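Local coordinates for protein N-alpha-acetyltransferase (PDB 5C88) that transfers the acetyl group of acetyl-CoA to the free alpha-amino group at protein N-termini, preferring serine but also accepting alanine and methionine, at residues A[106-111]-A[137-142]. Sequence-based numbering, arbitrary orientation.
Sequences TLLEAS and ALYEKL. With COA (coenzyme A), chain C.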
ATOM      1  N   THR A 106      -2.968  -9.200   4.883  1.00 42.29           N
ATOM      2  CA  THR A 106      -3.269  -8.685   6.213  1.00 34.77           C
ATOM      3  C   THR A 106      -2.933  -7.207   6.343  1.00 34.45           C
ATOM      4  O   THR A 106      -3.678  -6.429   6.962  1.00 35.95           O
ATOM      5  CB  THR A 106      -2.483  -9.476   7.274  1.00 40.65           C
ATOM      6  OG1 THR A 106      -2.521 -10.869   6.934  1.00 43.42           O
ATOM      7  CG2 THR A 106      -3.073  -9.276   8.650  1.00 42.51           C
ATOM      8  N   LEU A 107      -1.795  -6.830   5.771  1.00 36.25           N
ATOM      9  CA  LEU A 107      -1.373  -5.439   5.776  1.00 32.73           C
ATOM     10  C   LEU A 107      -2.409  -4.579   5.047  1.00 32.61           C
ATOM     11  O   LEU A 107      -2.770  -3.512   5.514  1.00 34.02           O
ATOM     12  CB  LEU A 107       0.007  -5.294   5.139  1.00 32.51           C
ATOM     13  CG  LEU A 107       1.188  -5.765   6.007  1.00 41.07           C
ATOM     14  CD1 LEU A 107       2.513  -5.722   5.239  1.00 38.45           C
ATOM     15  CD2 LEU A 107       1.291  -4.936   7.271  1.00 40.07           C
ATOM     16  N   LEU A 108      -2.900  -5.072   3.915  1.00 30.64           N
ATOM     17  CA  LEU A 108      -3.833  -4.314   3.103  1.00 37.38           C
ATOM     18  C   LEU A 108      -5.155  -4.180   3.820  1.00 41.99           C
ATOM     19  O   LEU A 108      -5.780  -3.124   3.803  1.00 42.14           O
ATOM     20  CB  LEU A 108      -4.044  -4.984   1.752  1.00 43.08           C
ATOM     21  CG  LEU A 108      -3.321  -4.361   0.570  1.00 46.72           C
ATOM     22  CD1 LEU A 108      -3.642  -5.165  -0.684  1.00 56.16           C
ATOM     23  CD2 LEU A 108      -3.721  -2.905   0.400  1.00 32.00           C
ATOM     24  N   GLU A 109      -5.572  -5.273   4.447  1.00 37.69           N
ATOM     25  CA  GLU A 109      -6.826  -5.302   5.162  1.00 39.44           C
ATOM     26  C   GLU A 109      -6.835  -4.347   6.368  1.00 45.60           C
ATOM     27  O   GLU A 109      -7.788  -3.601   6.564  1.00 39.49           O
ATOM     28  CB  GLU A 109      -7.124  -6.717   5.614  1.00 53.02           C
ATOM     29  CG  GLU A 109      -8.557  -7.075   5.425  1.00 66.49           C
ATOM     30  CD  GLU A 109      -8.862  -7.400   3.993  1.00 75.86           C
ATOM     31  OE1 GLU A 109      -7.916  -7.795   3.277  1.00 78.60           O
ATOM     32  OE2 GLU A 109     -10.037  -7.258   3.587  1.00 77.11           O
ATOM     33  N   ALA A 110      -5.778  -4.386   7.178  1.00 52.20           N
ATOM     34  CA  ALA A 110      -5.633  -3.461   8.292  1.00 44.55           C
ATOM     35  C   ALA A 110      -5.658  -2.024   7.778  1.00 41.99           C
ATOM     36  O   ALA A 110      -6.373  -1.172   8.309  1.00 46.56           O
ATOM     37  CB  ALA A 110      -4.339  -3.742   9.060  1.00 38.50           C
ATOM     38  N   SER A 111      -4.900  -1.758   6.724  1.00 38.91           N
ATOM     39  CA  SER A 111      -4.800  -0.389   6.219  1.00 43.84           C
ATOM     40  C   SER A 111      -6.126   0.124   5.656  1.00 43.41           C
ATOM     41  O   SER A 111      -6.485   1.278   5.860  1.00 48.57           O
ATOM     42  CB  SER A 111      -3.705  -0.272   5.155  1.00 38.21           C
ATOM     43  OG  SER A 111      -3.506   1.086   4.799  1.00 32.75           O
ATOM     44  N   ALA A 137      -2.281 -10.400  -8.753  1.00 47.92           N
ATOM     45  CA  ALA A 137      -3.046 -11.516  -8.216  1.00 46.07           C
ATOM     46  C   ALA A 137      -3.578 -11.226  -6.793  1.00 52.42           C
ATOM     47  O   ALA A 137      -4.719 -11.568  -6.468  1.00 53.48           O
ATOM     48  CB  ALA A 137      -2.196 -12.775  -8.223  1.00 34.19           C
ATOM     49  N   LEU A 138      -2.761 -10.588  -5.954  1.00 48.45           N
ATOM     50  CA  LEU A 138      -3.172 -10.285  -4.580  1.00 45.52           C
ATOM     51  C   LEU A 138      -4.317  -9.258  -4.520  1.00 50.45           C
ATOM     52  O   LEU A 138      -5.273  -9.426  -3.766  1.00 61.43           O
ATOM     53  CB  LEU A 138      -1.980  -9.790  -3.762  1.00 38.71           C
ATOM     54  CG  LEU A 138      -2.229  -9.412  -2.300  1.00 48.02           C
ATOM     55  CD1 LEU A 138      -1.265 -10.110  -1.376  1.00 59.15           C
ATOM     56  CD2 LEU A 138      -2.038  -7.949  -2.140  1.00 50.59           C
ATOM     57  N   TYR A 139      -4.220  -8.210  -5.329  1.00 42.21           N
ATOM     58  CA  TYR A 139      -5.221  -7.155  -5.335  1.00 40.04           C
ATOM     59  C   TYR A 139      -6.563  -7.647  -5.868  1.00 45.93           C
ATOM     60  O   TYR A 139      -7.600  -7.345  -5.291  1.00 52.27           O
ATOM     61  CB  TYR A 139      -4.732  -5.962  -6.157  1.00 29.37           C
ATOM     62  CG  TYR A 139      -3.381  -5.463  -5.718  1.00 39.24           C
ATOM     63  CD1 TYR A 139      -3.076  -5.320  -4.372  1.00 46.64           C
ATOM     64  CD2 TYR A 139      -2.399  -5.151  -6.648  1.00 47.69           C
ATOM     65  CE1 TYR A 139      -1.837  -4.867  -3.968  1.00 47.13           C
ATOM     66  CE2 TYR A 139      -1.157  -4.702  -6.255  1.00 49.08           C
ATOM     67  CZ  TYR A 139      -0.882  -4.559  -4.912  1.00 50.78           C
ATOM     68  OH  TYR A 139       0.357  -4.109  -4.515  1.00 55.21           O
ATOM     69  N   GLU A 140      -6.543  -8.400  -6.964  1.00 50.24           N
ATOM     70  CA  GLU A 140      -7.775  -8.914  -7.554  1.00 48.96           C
ATOM     71  C   GLU A 140      -8.500  -9.858  -6.599  1.00 50.70           C
ATOM     72  O   GLU A 140      -9.738  -9.889  -6.541  1.00 48.52           O
ATOM     73  CB  GLU A 140      -7.479  -9.633  -8.866  1.00 56.58           C
ATOM     74  CG  GLU A 140      -6.927  -8.739  -9.952  1.00 71.01           C
ATOM     75  CD  GLU A 140      -7.077  -9.341 -11.331  1.00 83.29           C
ATOM     76  OE1 GLU A 140      -6.371  -8.891 -12.256  1.00 89.35           O
ATOM     77  OE2 GLU A 140      -7.911 -10.257 -11.492  1.00 88.15           O
ATOM     78  N   LYS A 141      -7.706 -10.633  -5.867  1.00 47.74           N
ATOM     79  CA  LYS A 141      -8.196 -11.533  -4.836  1.00 48.47           C
ATOM     80  C   LYS A 141      -8.948 -10.747  -3.754  1.00 50.16           C
ATOM     81  O   LYS A 141      -9.949 -11.221  -3.223  1.00 56.24           O
ATOM     82  CB  LYS A 141      -7.027 -12.321  -4.218  1.00 49.06           C
ATOM     83  CG  LYS A 141      -7.440 -13.512  -3.366  1.00 53.11           C
ATOM     84  CD  LYS A 141      -6.534 -13.688  -2.146  1.00 61.00           C
ATOM     85  CE  LYS A 141      -7.135 -14.660  -1.121  1.00 64.03           C
ATOM     86  NZ  LYS A 141      -6.496 -14.548   0.233  1.00 63.35           N
ATOM     87  N   LEU A 142      -8.463  -9.547  -3.434  1.00 48.66           N
ATOM     88  CA  LEU A 142      -9.127  -8.691  -2.445  1.00 50.77           C
ATOM     89  C   LEU A 142     -10.087  -7.695  -3.124  1.00 52.40           C
ATOM     90  O   LEU A 142     -10.452  -6.666  -2.551  1.00 51.89           O
ATOM     91  CB  LEU A 142      -8.091  -7.951  -1.589  1.00 51.96           C
ATOM     92  CG  LEU A 142      -6.963  -8.770  -0.936  1.00 51.28           C
ATOM     93  CD1 LEU A 142      -6.100  -7.884  -0.063  1.00 49.79           C
ATOM     94  CD2 LEU A 142      -7.483  -9.963  -0.127  1.00 50.67           C
TER
HETATM   95  N1A COA C 300       2.870 -15.855  -6.932  1.00 58.25           N
HETATM   96  C2A COA C 300       1.569 -15.768  -7.342  1.00 59.48           C
HETATM   97  N3A COA C 300       0.638 -15.128  -6.570  1.00 59.13           N
HETATM   98  C4A COA C 300       1.002 -14.569  -5.377  1.00 63.20           C
HETATM   99  C5A COA C 300       2.286 -14.655  -4.960  1.00 62.98           C
HETATM  100  C6A COA C 300       3.222 -15.310  -5.752  1.00 60.02           C
HETATM  101  N6A COA C 300       4.585 -15.712  -5.883  1.00 53.51           N
HETATM  102  N7A COA C 300       2.392 -14.025  -3.755  1.00 69.00           N
HETATM  103  C8A COA C 300       1.163 -13.553  -3.428  1.00 72.19           C
HETATM  104  N9A COA C 300       0.299 -13.883  -4.423  1.00 68.54           N
HETATM  105  C1B COA C 300      -1.092 -13.588  -4.497  1.00 64.25           C
HETATM  106  C2B COA C 300      -1.821 -14.677  -4.425  1.00 62.81           C
HETATM  107  O2B COA C 300      -3.058 -14.503  -5.176  1.00 58.81           O
HETATM  108  C3B COA C 300      -2.158 -14.887  -2.853  1.00 63.79           C
HETATM  109  O3B COA C 300      -3.327 -15.688  -2.751  1.00 66.53           O
HETATM  110  P3B COA C 300      -3.162 -17.233  -2.343  1.00 75.69           P
HETATM  111  O7A COA C 300      -4.333 -17.630  -1.476  1.00 74.59           O
HETATM  112  O8A COA C 300      -1.852 -17.390  -1.589  1.00 64.18           O
HETATM  113  O9A COA C 300      -3.162 -18.083  -3.596  1.00 76.04           O
HETATM  114  C4B COA C 300      -2.384 -13.642  -2.359  1.00 61.61           C
HETATM  115  O4B COA C 300      -1.484 -12.755  -3.200  1.00 64.24           O
HETATM  116  C5B COA C 300      -2.012 -13.500  -0.887  1.00 58.49           C
HETATM  117  O5B COA C 300      -0.595 -13.510  -0.743  1.00 59.88           O
HETATM  118  P1A COA C 300       0.086 -12.919   0.583  1.00 42.05           P
HETATM  119  O1A COA C 300      -0.961 -12.348   1.526  1.00 44.62           O
HETATM  120  O2A COA C 300       0.841 -14.011   1.317  1.00 45.42           O
HETATM  121  O3A COA C 300       1.033 -11.745   0.108  1.00 79.69           O
HETATM  122  P2A COA C 300       2.586 -11.783   0.152  1.00 45.73           P
HETATM  123  O4A COA C 300       3.069 -13.077  -0.472  1.00 56.84           O
HETATM  124  O5A COA C 300       3.012 -11.688   1.608  1.00 42.61           O
HETATM  125  O6A COA C 300       3.241 -10.516  -0.686  1.00 63.26           O
HETATM  126  CBP COA C 300       3.927  -9.785  -2.987  1.00 79.39           C
HETATM  127  CCP COA C 300       2.784 -10.217  -2.020  1.00 61.67           C
HETATM  128  CDP COA C 300       5.097 -10.812  -3.031  1.00 26.96           C
HETATM  129  CEP COA C 300       3.320  -9.640  -4.406  1.00 62.08           C
HETATM  130  CAP COA C 300       4.496  -8.377  -2.543  1.00 68.97           C
HETATM  131  OAP COA C 300       3.618  -7.823  -1.609  1.00 67.26           O
HETATM  132  C9P COA C 300       5.856  -8.495  -1.960  1.00 64.58           C
HETATM  133  O9P COA C 300       5.998  -8.792  -0.823  1.00 76.35           O
HETATM  134  N8P COA C 300       7.058  -8.250  -2.728  1.00 53.15           N
HETATM  135  C7P COA C 300       7.004  -7.883  -4.125  1.00 43.78           C
HETATM  136  C6P COA C 300       7.271  -6.344  -4.216  1.00 39.69           C
HETATM  137  C5P COA C 300       6.607  -5.848  -5.532  1.00 79.96           C
HETATM  138  O5P COA C 300       7.042  -6.221  -6.619  1.00 82.68           O
HETATM  139  N4P COA C 300       5.474  -4.958  -5.447  1.00 66.19           N
HETATM  140  C3P COA C 300       4.995  -4.546  -4.189  1.00 56.91           C
HETATM  141  C2P COA C 300       4.216  -3.218  -4.365  1.00 56.63           C
HETATM  142  S1P COA C 300       3.501  -3.124  -6.002  1.00101.00           S
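In the GNAT fold, two helices frame the acetyl-CoA site, and L108 on helix 103-117 reaches across to L138, Y139 and L142 at the C-terminal end of helix 133-141. One methyl, L108 CD1, makes the three closest apolar contacts. It lies 3.5 Å from L138 CD2, 3.7 Å from Y139 CD1 and 3.7 Å from L142 CD1, so the three residues form a socket around it. Against Y139 the methyl arrives at the ring edge, close to the ring plane, beside CD1 and CE1, rather than over a face. L142 has just left helical geometry; with CG anti to its carbonyl carbon (chi1 -51°), it sends CD1 back to the first helix. L142 CD1 also meets the carboxylate of E109, whose chain is bent at chi2 (78°) and brings OE1 to 3.8 Å from that methyl. Behind this layer, L108 also rests on I66 of strand 61-72 and I124 of strand 123-129, while Y139 packs on L126 and V128.

The cofactor lies along an adjoining flank of the second helix. L138 splits its branches: CD2 goes to L108, whereas CD1 sits 3.2 Å from the pyrophosphate oxygen O3A of coenzyme A. Y139 works in both directions too, since its ring edge receives L108 and its OH lies 3.6 Å from the thiol sulfur S1P. G102 just before the first helix, and A104 and T105 in its first turn, hydrogen-bond the coenzyme through G102 N, A104 N and T105 OG1.

No hydrogen bond joins the two segments, so the fit of apolar groups sets their spacing; L138 and Y139, which touch the coenzyme, are therefore probably positioned in part by L108.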